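Long-range contact in beta subunit of photoactivated adenylyl cyclase (Beggiatoa sp. PS, PDB 5M27), which probably converts ATP to cyclic AMP under blue-light control, pairing a flavin-binding BLUF sensor with a class III nucleotide cyclase domain: residues S159-F164 / H243-G248. Sequence-based numbering, arbitrary orientation.
Sequences SDILAF and HLLYTG. With CA (calcium ion), chain L.
In Ile161, CG1 lies anti to the carbonyl carbon (chi1 -63°), which leaves CG2 anti to the backbone N and within reach of Leu245; there CG, anti to the backbone N (chi1 177°), carries CD1 back across the gap. CD1 of Leu245 meets CG2 of Ile161 at 3.7 Å, and the CG1-CD1 arm lies close as well, so both branches of the beta-branched side chain reach one methyl. With alanine in place of Ile161, Leu245 CD1 would probably lose most of its contacts in this pair, and a gap would be likely to open beside Leu179 and Tyr183 of helix 173-193.

The backbones join as the end of an antiparallel ladder. Asp160 and Gly248 form a hydrogen-bonded pair: Asp160 N gives to Gly248 O, and Gly248 N returns a bond to Asp160 O, both at 3.2 Å. The next pair, Ile161 with Thr247, is non-hydrogen-bonded. Beyond it Leu162 N reaches Tyr246 O at 2.9 Å in a nearly straight bond (174° at the hydrogen), although the donor stands above the carbonyl plane. Water 1 then bridges the diverging chains, accepting from Tyr246 N and lying within hydrogen-bonding distance of Leu162 O and Leu244 O. Leucine suits position 162 because its branched end sets CD2 4.0 Å from Tyr246 CB.

Asp160 suits this place because its carboxylate can divide its work: OD2 binds calcium at 2.6 Å, alongside Ile161 O, Asp204 and water 2, while OD1 pairs with Arg287. Two aspartates and a backbone carbonyl match the metal site of class III cyclases, where calcium here probably stands in for magnesium.

Strands 150-161 and 247-258 thus meet in the catalytic-domain sheet. Ile161 and Thr247 share one face, with Ile161 against helix 173-193 and Thr247 against helix 215-235; Leu162 and Tyr246 pack on helix 338-348.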
# COMPACT_ATOMS: atom_id res chain seq x y z
N SER B 159 4.15 -6.84 16.68
CA SER B 159 3.37 -7.82 17.42
C SER B 159 2.81 -8.85 16.45
O SER B 159 2.59 -8.56 15.26
CB SER B 159 2.21 -7.18 18.22
OG SER B 159 1.14 -6.75 17.40
N ASP B 160 2.58 -10.07 16.95
CA ASP B 160 1.90 -11.05 16.11
C ASP B 160 1.22 -12.09 16.99
O ASP B 160 1.42 -12.14 18.21
CB ASP B 160 2.86 -11.68 15.09
CG ASP B 160 3.57 -12.91 15.60
OD1 ASP B 160 3.90 -12.95 16.79
OD2 ASP B 160 3.84 -13.84 14.80
N ILE B 161 0.43 -12.92 16.35
CA ILE B 161 -0.46 -13.84 17.05
C ILE B 161 0.33 -15.09 17.43
O ILE B 161 1.06 -15.64 16.61
CB ILE B 161 -1.67 -14.18 16.17
CG1 ILE B 161 -2.47 -12.89 15.91
CG2 ILE B 161 -2.53 -15.27 16.81
CD1 ILE B 161 -3.64 -13.06 14.93
N LEU B 162 0.18 -15.53 18.68
CA LEU B 162 0.81 -16.76 19.15
C LEU B 162 0.22 -17.98 18.45
O LEU B 162 -1.01 -18.11 18.37
CB LEU B 162 0.62 -16.91 20.65
CG LEU B 162 1.23 -18.19 21.22
CD1 LEU B 162 2.76 -18.08 21.18
CD2 LEU B 162 0.69 -18.51 22.63
N ALA B 163 1.09 -18.86 17.98
CA ALA B 163 0.71 -20.16 17.41
C ALA B 163 -0.22 -19.97 16.21
O ALA B 163 -1.16 -20.74 15.99
CB ALA B 163 0.07 -21.07 18.47
N PHE B 164 0.05 -18.93 15.44
CA PHE B 164 -0.86 -18.60 14.35
C PHE B 164 -0.92 -19.72 13.31
O PHE B 164 -1.97 -19.95 12.71
CB PHE B 164 -0.45 -17.29 13.72
CG PHE B 164 -1.35 -16.86 12.63
CD1 PHE B 164 -2.61 -16.40 12.93
CD2 PHE B 164 -0.95 -16.95 11.31
CE1 PHE B 164 -3.46 -16.01 11.92
CE2 PHE B 164 -1.79 -16.55 10.30
CZ PHE B 164 -3.06 -16.07 10.61
N HIS B 243 -11.21 -17.28 21.97
CA HIS B 243 -10.77 -17.76 23.28
C HIS B 243 -9.30 -18.16 23.27
O HIS B 243 -8.71 -18.32 24.35
CB HIS B 243 -11.65 -18.94 23.72
CG HIS B 243 -11.43 -19.36 25.15
ND1 HIS B 243 -11.65 -18.52 26.22
CD2 HIS B 243 -11.04 -20.55 25.68
CE1 HIS B 243 -11.38 -19.16 27.35
NE2 HIS B 243 -11.01 -20.39 27.05
N LEU B 244 -8.68 -18.29 22.09
CA LEU B 244 -7.34 -18.81 21.92
C LEU B 244 -6.33 -17.74 21.49
O LEU B 244 -5.21 -18.08 21.10
CB LEU B 244 -7.36 -19.94 20.88
CG LEU B 244 -8.43 -21.02 21.11
CD1 LEU B 244 -8.48 -21.99 19.95
CD2 LEU B 244 -8.14 -21.77 22.41
N LEU B 245 -6.72 -16.46 21.53
CA LEU B 245 -5.94 -15.40 20.90
C LEU B 245 -5.01 -14.74 21.92
O LEU B 245 -5.47 -14.01 22.81
CB LEU B 245 -6.86 -14.37 20.25
CG LEU B 245 -6.27 -13.14 19.60
CD1 LEU B 245 -5.26 -13.51 18.51
CD2 LEU B 245 -7.39 -12.31 19.01
N TYR B 246 -3.71 -14.95 21.73
CA TYR B 246 -2.63 -14.36 22.52
C TYR B 246 -1.66 -13.63 21.59
O TYR B 246 -1.57 -13.92 20.40
CB TYR B 246 -1.84 -15.43 23.31
CG TYR B 246 -2.66 -16.24 24.29
CD1 TYR B 246 -3.49 -17.27 23.86
CD2 TYR B 246 -2.59 -15.99 25.66
CE1 TYR B 246 -4.24 -18.00 24.75
CE2 TYR B 246 -3.31 -16.73 26.55
CZ TYR B 246 -4.14 -17.72 26.10
OH TYR B 246 -4.85 -18.45 27.01
N THR B 247 -0.89 -12.72 22.16
CA THR B 247 0.06 -11.94 21.37
C THR B 247 1.43 -11.91 22.04
O THR B 247 1.58 -12.17 23.23
CB THR B 247 -0.45 -10.50 21.17
OG1 THR B 247 0.31 -9.85 20.14
CG2 THR B 247 -0.27 -9.71 22.46
N GLY B 248 2.43 -11.57 21.24
CA GLY B 248 3.70 -11.12 21.77
C GLY B 248 4.10 -9.83 21.08
O GLY B 248 3.68 -9.56 19.95
CA CA L . 2.46 -15.98 14.45
O HOH W 1 -3.00 -16.96 19.76
O HOH W 2 2.63 -16.18 11.82